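Local coordinates for F-actin-capping protein subunit alpha (Plasmodium berghei, PDB 7A0H), which probably binds the fast-growing barbed end of actin filaments, blocking subunit exchange there without severing them, and forms an asymmetric homodimer, at residues Glu66-Ser74 and Val156-Ala164; Arg230-Ser238 and Val253-Asp264. All coordinates share one frame; numbering follows the deposited sequence. Where two conformers were deposited one is given.

Contact 1. Residues Glu66-Ser74 and Val156-Ala164; sequences EYIIICKES and VKCASSVYA
The phenol of Y67 lies across the side chain of K157 at about a right angle, its hydroxyl resting on the aliphatic chain, with OH 3.4 Å from K157 CG. K157 is extended as far as CE and then bends at its last torsion (chi4 -69°), which brings the ammonium back over the same hydroxyl; the resulting bond from NZ to Y67 OH, 3.4 Å long, is weak. Apolar packing continues along strand 156-164. The methyl of A159 sits 4.0 Å from Y67 CD2, and I69 extends CD1 to S161 CB, also 4.0 Å. The hydroxyl of Y163 abuts I69, its OH 3.5 Å from I69 CB, while CE1 of the same ring meets S74 CB at 3.7 Å. C71 SG stands 5.5 Å from the Y163 ring centroid, 33° off the normal, an oblique sulfur-aromatic contact. Within 66-74 the turn is braced by S74, whose OG donates to I69 O at 2.6 Å in the carbonyl plane and accepts from C71 N. L59 and L176 add further apolar cover to I69. The strands cross at 63°; the small 58-70 hairpin lies over an outer strand of the large sheet, and the contacts between them are made mainly by side chains. Such a join relies mainly on shape and van der Waals contact, with the weak lysine-tyrosine bond adding little direction.

Contact 2. Residues Arg230-Ser238 and Val253-Asp264; sequences RKVFEKRVS and VIRECENDVLYD
Strand 230-238 and helix 253-264 run roughly antiparallel, their axes 10.0 Å apart at closest and 148° between their directions, which brings K231 opposite V261, F233 opposite C257 and K235 opposite V253. C257 lies over one face of the F233 ring: its CB stands 3.6 Å from the centroid and almost on the ring normal, a CH-pi contact over the ring centre, and SG adds a sulfur-aromatic contact at 3.8 Å, displaced toward the CD1 side. F233 CG is turned away from its own carbonyl carbon (chi1 -57°), which directs the ring toward the helix. At the ring edge, near its plane, V261 CG2 approaches F233 CZ to 3.8 Å and, in the conformer given, D260 OD2 lies 3.6 Å from F233 CE1. The packing is that of a long helix laid on the five-stranded antiparallel sheet characteristic of the capping protein fold; 223-238 is an outermost strand of that sheet within the chain, and W196 and W192 of strand 187-200 meet C257 and V261 from farther across it. Toward the start of the helix segment, V253 spreads its two methyls, CG1 against K235 CG at 3.6 Å and CG2 against V237 CG2 at 3.8 Å. Toward the other end, the extended chain of K231 carries its ammonium between two carboxylates one helical turn apart. K231 NZ bonds D264 OD2 at 2.7 Å, on the syn side and 17° out of the carboxylate plane; a second salt bridge, to one of two D260 conformers, is doubtfully short. L286 and I284 of the second subunit pack on L262 and V261 respectively.

From the N terminus, three helices lead to the 58-70 hairpin; its second strand and the turn after it open contact 1, which closes only after the small four-stranded sheet and helix 112-131, when the chain enters strand 154-167. The large sheet is then built strand by strand to 223-238, where contact 2 opens, and helix 243-266 folds back to close a short loop. The two loops follow in series, neither enclosing nor crossing the other. Both contacts reach the same five-stranded sheet, at its two outermost strands within the chain: contact 1 joins the hairpin to 154-167, contact 2 the long helix to 223-238. Their centres are about 20 Å apart, and they do not touch.

Contact 1. Residues Glu66-Ser74 and Val156-Ala164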
loop_
_atom_site.group_PDB
_atom_site.type_symbol
_atom_site.label_atom_id
_atom_site.label_comp_id
_atom_site.label_asym_id
_atom_site.label_seq_id
_atom_site.Cartn_x
_atom_site.Cartn_y
_atom_site.Cartn_z
ATOM N N GLU A 66 16.103 22.946 14.814
ATOM C CA GLU A 66 14.749 22.979 15.353
ATOM C C GLU A 66 13.761 22.372 14.360
ATOM O O GLU A 66 14.082 22.042 13.207
ATOM C CB GLU A 66 14.286 24.409 15.669
ATOM C CG GLU A 66 15.138 25.230 16.640
ATOM C CD GLU A 66 15.110 24.781 18.092
ATOM O OE1 GLU A 66 14.313 23.881 18.490
ATOM O OE2 GLU A 66 15.912 25.372 18.851
ATOM N N TYR A 67 12.550 22.174 14.858
ATOM C CA TYR A 67 11.485 21.618 14.059
ATOM C C TYR A 67 10.185 22.276 14.512
ATOM O O TYR A 67 9.991 22.558 15.696
ATOM C CB TYR A 67 11.308 20.095 14.193
ATOM C CG TYR A 67 12.455 19.301 13.546
ATOM C CD1 TYR A 67 12.495 19.066 12.167
ATOM C CD2 TYR A 67 13.515 18.796 14.338
ATOM C CE1 TYR A 67 13.584 18.376 11.589
ATOM C CE2 TYR A 67 14.589 18.141 13.761
ATOM C CZ TYR A 67 14.626 17.928 12.400
ATOM O OH TYR A 67 15.694 17.252 11.873
ATOM N N ILE A 68 9.338 22.532 13.548
ATOM C CA ILE A 68 7.938 22.851 13.756
ATOM C C ILE A 68 7.241 21.552 13.496
ATOM O O ILE A 68 7.603 20.838 12.547
ATOM C CB ILE A 68 7.422 23.935 12.768
ATOM C CG1 ILE A 68 8.105 25.282 12.976
ATOM C CG2 ILE A 68 5.920 24.076 12.938
ATOM C CD1 ILE A 68 7.685 25.920 14.292
ATOM N N ILE A 69 6.246 21.231 14.311
ATOM C CA ILE A 69 5.501 20.000 14.098
ATOM C C ILE A 69 4.100 20.363 13.667
ATOM O O ILE A 69 3.406 21.116 14.361
ATOM C CB ILE A 69 5.469 19.121 15.334
ATOM C CG1 ILE A 69 6.846 19.019 15.992
ATOM C CG2 ILE A 69 5.007 17.753 14.905
ATOM C CD1 ILE A 69 6.773 18.125 17.150
ATOM N N ILE A 70 3.673 19.805 12.537
ATOM C CA ILE A 70 2.416 20.157 11.948
ATOM C C ILE A 70 1.374 19.184 12.400
ATOM O O ILE A 70 1.479 18.006 12.072
ATOM C CB ILE A 70 2.476 20.102 10.415
ATOM C CG1 ILE A 70 3.666 20.816 9.787
ATOM C CG2 ILE A 70 1.242 20.691 9.883
ATOM C CD1 ILE A 70 3.763 22.243 10.177
ATOM N N CYS A 71 0.317 19.659 13.056
ATOM C CA CYS A 71 -0.775 18.761 13.443
ATOM C C CYS A 71 -1.877 19.648 13.994
ATOM O O CYS A 71 -1.625 20.823 14.279
ATOM C CB CYS A 71 -0.322 17.764 14.528
ATOM S SG CYS A 71 0.408 18.644 16.003
ATOM N N LYS A 72 -3.041 19.042 14.298
ATOM C CA LYS A 72 -4.134 19.832 14.866
ATOM C C LYS A 72 -3.665 20.645 16.045
ATOM O O LYS A 72 -3.950 21.840 16.158
ATOM C CB LYS A 72 -5.255 18.951 15.396
ATOM C CG LYS A 72 -5.922 18.064 14.460
ATOM C CD LYS A 72 -6.832 17.144 15.239
ATOM C CE LYS A 72 -7.561 16.219 14.273
ATOM N NZ LYS A 72 -8.468 15.312 15.009
ATOM N N GLU A 73 -3.002 19.962 16.987
ATOM C CA GLU A 73 -2.691 20.514 18.304
ATOM C C GLU A 73 -1.747 21.708 18.201
ATOM O O GLU A 73 -1.753 22.591 19.078
ATOM C CB GLU A 73 -2.122 19.360 19.161
ATOM C CG GLU A 73 -3.215 18.350 19.568
ATOM C CD GLU A 73 -3.445 17.148 18.592
ATOM O OE1 GLU A 73 -2.683 16.911 17.616
ATOM O OE2 GLU A 73 -4.452 16.425 18.808
ATOM N N SER A 74 -0.906 21.763 17.167
ATOM C CA SER A 74 -0.073 22.942 17.060
ATOM C C SER A 74 -0.762 24.074 16.307
ATOM O O SER A 74 -0.273 25.197 16.390
ATOM C CB SER A 74 1.263 22.629 16.366
ATOM O OG SER A 74 1.103 22.082 15.050
ATOM N N VAL A 156 18.613 10.080 11.017
ATOM C CA VAL A 156 17.426 9.991 11.862
ATOM C C VAL A 156 17.066 11.395 12.359
ATOM O O VAL A 156 17.944 12.133 12.809
ATOM C CB VAL A 156 17.652 8.997 13.020
ATOM C CG1 VAL A 156 18.892 9.363 13.788
ATOM C CG2 VAL A 156 16.422 8.942 13.921
ATOM N N LYS A 157 15.779 11.777 12.213
ATOM C CA LYS A 157 15.292 13.086 12.661
ATOM C C LYS A 157 14.263 12.874 13.759
ATOM O O LYS A 157 13.290 12.128 13.548
ATOM C CB LYS A 157 14.672 13.901 11.508
ATOM C CG LYS A 157 15.659 14.249 10.341
ATOM C CD LYS A 157 14.976 15.053 9.205
ATOM C CE LYS A 157 16.001 15.603 8.201
ATOM N NZ LYS A 157 16.889 16.701 8.743
ATOM N N CYS A 158 14.478 13.536 14.914
ATOM C CA CYS A 158 13.717 13.306 16.140
ATOM C C CYS A 158 13.179 14.640 16.620
ATOM O O CYS A 158 13.851 15.679 16.528
ATOM C CB CYS A 158 14.565 12.665 17.272
ATOM S SG CYS A 158 13.598 12.226 18.819
ATOM N N ALA A 159 11.967 14.617 17.140
ATOM C CA ALA A 159 11.451 15.843 17.730
ATOM C C ALA A 159 10.412 15.469 18.767
ATOM O O ALA A 159 9.747 14.413 18.658
ATOM C CB ALA A 159 10.894 16.798 16.630
ATOM N N SER A 160 10.299 16.332 19.779
ATOM C CA SER A 160 9.306 16.162 20.829
ATOM C C SER A 160 8.862 17.547 21.285
ATOM O O SER A 160 9.673 18.485 21.316
ATOM C CB SER A 160 9.860 15.424 22.085
ATOM O OG SER A 160 11.061 16.097 22.598
ATOM N N SER A 161 7.637 17.617 21.818
ATOM C CA SER A 161 7.103 18.928 22.126
ATOM C C SER A 161 5.998 18.738 23.113
ATOM O O SER A 161 5.370 17.699 23.088
ATOM C CB SER A 161 6.533 19.602 20.826
ATOM O OG SER A 161 6.016 20.853 21.196
ATOM N N VAL A 162 5.693 19.741 23.928
ATOM C CA VAL A 162 4.477 19.665 24.732
ATOM C C VAL A 162 3.669 20.948 24.519
ATOM O O VAL A 162 4.219 22.064 24.625
ATOM C CB VAL A 162 4.744 19.441 26.249
ATOM C CG1 VAL A 162 3.407 19.260 26.935
ATOM C CG2 VAL A 162 5.547 18.068 26.586
ATOM N N TYR A 163 2.352 20.782 24.287
ATOM C CA TYR A 163 1.436 21.882 24.004
ATOM C C TYR A 163 0.370 22.018 25.083
ATOM O O TYR A 163 -0.173 21.016 25.558
ATOM C CB TYR A 163 0.657 21.700 22.611
ATOM C CG TYR A 163 1.549 21.432 21.443
ATOM C CD1 TYR A 163 2.030 22.491 20.639
ATOM C CD2 TYR A 163 1.981 20.163 21.184
ATOM C CE1 TYR A 163 2.922 22.272 19.603
ATOM C CE2 TYR A 163 2.841 19.905 20.101
ATOM C CZ TYR A 163 3.304 20.937 19.312
ATOM O OH TYR A 163 4.190 20.677 18.256
ATOM N N ALA A 164 0.001 23.248 25.418
ATOM C CA ALA A 164 -0.960 23.442 26.506
ATOM C C ALA A 164 -2.100 24.350 26.095
ATOM O O ALA A 164 -1.875 25.382 25.445
ATOM C CB ALA A 164 -0.317 24.088 27.708
#

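Contact 2. Residues Arg230-Ser238 and Val253-Asp264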
loop_
_atom_site.group_PDB
_atom_site.type_symbol
_atom_site.label_atom_id
_atom_site.label_comp_id
_atom_site.label_asym_id
_atom_site.label_seq_id
_atom_site.Cartn_x
_atom_site.Cartn_y
_atom_site.Cartn_z
ATOM N N ARG A 230 -0.492 0.310 14.883
ATOM C CA ARG A 230 -1.061 1.233 15.824
ATOM C C ARG A 230 -1.409 0.552 17.146
ATOM O O ARG A 230 -2.018 -0.511 17.167
ATOM C CB ARG A 230 -2.315 1.878 15.211
ATOM C CG ARG A 230 -3.174 2.523 16.242
ATOM C CD ARG A 230 -4.260 3.307 15.617
ATOM N NE ARG A 230 -3.665 4.562 15.226
ATOM C CZ ARG A 230 -4.285 5.514 14.558
ATOM N NH1 ARG A 230 -5.533 5.325 14.175
ATOM N NH2 ARG A 230 -3.625 6.646 14.295
ATOM N N LYS A 231 -1.052 1.189 18.231
ATOM C CA LYS A 231 -1.582 0.818 19.530
ATOM C C LYS A 231 -2.056 2.084 20.248
ATOM O O LYS A 231 -1.392 3.121 20.200
ATOM C CB LYS A 231 -0.564 0.018 20.341
ATOM C CG LYS A 231 -1.289 -0.819 21.324
ATOM C CD LYS A 231 -0.346 -1.807 21.937
ATOM C CE LYS A 231 -1.063 -2.757 22.825
ATOM N NZ LYS A 231 -0.017 -3.492 23.604
ATOM N N VAL A 232 -3.253 1.996 20.786
ATOM C CA VAL A 232 -3.938 3.013 21.547
ATOM C C VAL A 232 -3.939 2.597 23.034
ATOM O O VAL A 232 -4.193 1.435 23.349
ATOM C CB VAL A 232 -5.381 3.127 21.018
ATOM C CG1 VAL A 232 -6.112 4.078 21.928
ATOM C CG2 VAL A 232 -5.412 3.681 19.639
ATOM N N PHE A 233 -3.762 3.561 23.930
ATOM C CA PHE A 233 -3.661 3.378 25.381
ATOM C C PHE A 233 -4.551 4.375 26.129
ATOM O O PHE A 233 -4.615 5.562 25.730
ATOM C CB PHE A 233 -2.210 3.615 25.873
ATOM C CG PHE A 233 -1.187 2.754 25.210
ATOM C CD1 PHE A 233 -0.947 1.464 25.653
ATOM C CD2 PHE A 233 -0.475 3.213 24.114
ATOM C CE1 PHE A 233 -0.035 0.678 25.030
ATOM C CE2 PHE A 233 0.486 2.375 23.509
ATOM C CZ PHE A 233 0.690 1.162 23.954
ATOM N N GLU A 234 -5.142 3.925 27.261
ATOM C CA GLU A 234 -5.953 4.764 28.154
ATOM C C GLU A 234 -5.706 4.374 29.623
ATOM O O GLU A 234 -6.205 3.351 30.094
ATOM C CB GLU A 234 -7.438 4.660 27.806
ATOM C CG GLU A 234 -8.346 5.495 28.768
ATOM C CD GLU A 234 -9.789 5.618 28.279
ATOM O OE1 GLU A 234 -10.038 5.507 27.065
ATOM O OE2 GLU A 234 -10.686 5.822 29.108
ATOM N N LYS A 235 -4.929 5.197 30.342
ATOM C CA LYS A 235 -4.453 4.850 31.678
ATOM C C LYS A 235 -4.925 5.848 32.736
ATOM O O LYS A 235 -4.850 7.073 32.545
ATOM C CB LYS A 235 -2.887 4.809 31.691
ATOM C CG LYS A 235 -2.242 3.867 30.624
ATOM C CD LYS A 235 -2.593 2.413 30.894
ATOM C CE LYS A 235 -1.656 1.496 30.179
ATOM N NZ LYS A 235 -2.037 0.061 30.365
ATOM N N ARG A 236 -5.345 5.326 33.878
ATOM C CA ARG A 236 -5.597 6.126 35.090
ATOM C C ARG A 236 -4.300 6.247 35.883
ATOM O O ARG A 236 -3.619 5.254 36.135
ATOM C CB ARG A 236 -6.661 5.490 35.992
ATOM C CG ARG A 236 -8.108 5.654 35.489
ATOM C CD ARG A 236 -9.205 4.870 36.280
ATOM N NE ARG A 236 -10.564 5.313 35.887
ATOM C CZ ARG A 236 -11.475 4.627 35.165
ATOM N NH1 ARG A 236 -11.274 3.394 34.695
ATOM N NH2 ARG A 236 -12.641 5.205 34.913
ATOM N N VAL A 237 -3.957 7.456 36.234
ATOM C CA VAL A 237 -2.716 7.765 36.901
ATOM C C VAL A 237 -3.038 8.570 38.173
ATOM O O VAL A 237 -3.841 9.512 38.131
ATOM C CB VAL A 237 -1.817 8.571 35.957
ATOM C CG1 VAL A 237 -0.413 8.820 36.595
ATOM C CG2 VAL A 237 -1.758 7.843 34.633
ATOM N N SER A 238 -2.359 8.247 39.274
ATOM C CA SER A 238 -2.506 8.998 40.534
ATOM C C SER A 238 -1.474 10.115 40.610
ATOM O O SER A 238 -0.285 9.886 40.376
ATOM C CB SER A 238 -2.341 8.056 41.739
ATOM O OG SER A 238 -3.456 7.151 41.856
ATOM N N VAL A 253 4.231 6.344 32.570
ATOM C CA VAL A 253 3.252 5.603 31.763
ATOM C C VAL A 253 3.631 5.568 30.274
ATOM O O VAL A 253 3.425 4.568 29.577
ATOM C CB VAL A 253 1.887 6.280 31.912
ATOM C CG1 VAL A 253 0.910 5.589 30.975
ATOM C CG2 VAL A 253 1.366 6.221 33.329
ATOM N N ILE A 254 4.080 6.685 29.732
ATOM C CA ILE A 254 4.591 6.704 28.368
ATOM C C ILE A 254 5.760 5.741 28.234
ATOM O O ILE A 254 5.842 4.976 27.253
ATOM C CB ILE A 254 4.981 8.147 27.963
ATOM C CG1 ILE A 254 3.718 8.985 27.718
ATOM C CG2 ILE A 254 5.815 8.157 26.720
ATOM C CD1 ILE A 254 4.017 10.460 27.791
ATOM N N ARG A 255 6.684 5.750 29.224
ATOM C CA ARG A 255 7.823 4.820 29.182
ATOM C C ARG A 255 7.340 3.368 29.059
ATOM O O ARG A 255 7.826 2.585 28.234
ATOM C CB ARG A 255 8.714 5.012 30.428
ATOM C CG ARG A 255 9.830 3.948 30.599
ATOM C CD ARG A 255 10.816 4.281 31.753
ATOM N NE ARG A 255 10.094 4.491 33.021
ATOM C CZ ARG A 255 10.568 5.184 34.033
ATOM N NH1 ARG A 255 11.813 5.713 33.953
ATOM N NH2 ARG A 255 9.802 5.335 35.101
ATOM N N GLU A 256 6.304 3.027 29.808
ATOM C CA GLU A 256 5.806 1.657 29.818
ATOM C C GLU A 256 5.024 1.332 28.559
ATOM O O GLU A 256 5.097 0.205 28.034
ATOM C CB GLU A 256 4.893 1.501 31.039
ATOM C CG GLU A 256 4.513 0.096 31.373
ATOM C CD GLU A 256 3.205 -0.003 32.177
ATOM O OE1 GLU A 256 2.535 1.047 32.395
ATOM O OE2 GLU A 256 2.827 -1.157 32.529
ATOM N N CYS A 257 4.154 2.238 28.140
ATOM C CA CYS A 257 3.410 1.978 26.885
ATOM C C CYS A 257 4.347 1.828 25.681
ATOM O O CYS A 257 4.142 0.942 24.830
ATOM C CB CYS A 257 2.391 3.085 26.724
ATOM S SG CYS A 257 1.077 2.994 28.012
ATOM N N GLU A 258 5.463 2.542 25.653
ATOM C CA GLU A 258 6.349 2.400 24.498
ATOM C C GLU A 258 7.078 1.081 24.584
ATOM O O GLU A 258 7.302 0.408 23.571
ATOM C CB GLU A 258 7.287 3.603 24.412
ATOM C CG GLU A 258 6.464 4.992 24.008
ATOM C CD GLU A 258 7.352 6.112 23.502
ATOM O OE1 GLU A 258 8.563 6.035 23.706
ATOM O OE2 GLU A 258 6.874 7.093 22.961
ATOM N N ASN A 259 7.419 0.678 25.807
ATOM C CA ASN A 259 7.960 -0.665 26.032
ATOM C C ASN A 259 6.971 -1.735 25.580
ATOM O O ASN A 259 7.366 -2.764 25.056
ATOM C CB ASN A 259 8.244 -0.883 27.560
ATOM C CG ASN A 259 9.609 -0.361 27.995
ATOM O OD1 ASN A 259 10.561 -0.424 27.215
ATOM N ND2 ASN A 259 9.716 0.141 29.267
ATOM N N ASP A 260 5.678 -1.522 25.816
ATOM C CA ASP A 260 4.679 -2.532 25.439
ATOM C C ASP A 260 4.589 -2.687 23.914
ATOM O O ASP A 260 4.388 -3.806 23.418
ATOM C CB ASP A 260 3.346 -2.144 26.110
ATOM C CG ASP A 260 2.191 -3.152 25.844
ATOM O OD1 ASP A 260 2.393 -4.407 25.864
ATOM O OD2 ASP A 260 1.032 -2.657 25.659
ATOM N N VAL A 261 4.775 -1.593 23.144
ATOM C CA VAL A 261 4.769 -1.704 21.672
ATOM C C VAL A 261 6.025 -2.437 21.207
ATOM O O VAL A 261 5.980 -3.320 20.335
ATOM C CB VAL A 261 4.666 -0.299 21.015
ATOM C CG1 VAL A 261 4.958 -0.375 19.493
ATOM C CG2 VAL A 261 3.300 0.342 21.255
ATOM N N LEU A 262 7.160 -2.103 21.812
ATOM C CA LEU A 262 8.394 -2.808 21.505
ATOM C C LEU A 262 8.198 -4.285 21.696
ATOM O O LEU A 262 8.588 -5.102 20.858
ATOM C CB LEU A 262 9.496 -2.322 22.417
ATOM C CG LEU A 262 10.904 -2.739 22.068
ATOM C CD1 LEU A 262 11.915 -1.948 22.885
ATOM C CD2 LEU A 262 11.052 -4.196 22.336
ATOM N N TYR A 263 7.538 -4.647 22.766
ATOM C CA TYR A 263 7.308 -6.055 23.008
ATOM C C TYR A 263 6.397 -6.623 21.935
ATOM O O TYR A 263 6.648 -7.712 21.432
ATOM C CB TYR A 263 6.709 -6.234 24.388
ATOM C CG TYR A 263 6.291 -7.650 24.614
ATOM C CD1 TYR A 263 7.144 -8.578 25.202
ATOM C CD2 TYR A 263 5.021 -8.069 24.222
ATOM C CE1 TYR A 263 6.715 -9.894 25.416
ATOM C CE2 TYR A 263 4.593 -9.358 24.400
ATOM C CZ TYR A 263 5.444 -10.284 24.989
ATOM O OH TYR A 263 4.981 -11.567 25.140
ATOM N N ASP A 264 5.325 -5.892 21.595
ATOM C CA ASP A 264 4.400 -6.352 20.561
ATOM C C ASP A 264 5.076 -6.585 19.224
ATOM O O ASP A 264 4.819 -7.580 18.555
ATOM C CB ASP A 264 3.302 -5.325 20.372
ATOM C CG ASP A 264 2.299 -5.389 21.435
ATOM O OD1 ASP A 264 2.224 -6.465 22.053
ATOM O OD2 ASP A 264 1.545 -4.409 21.594
#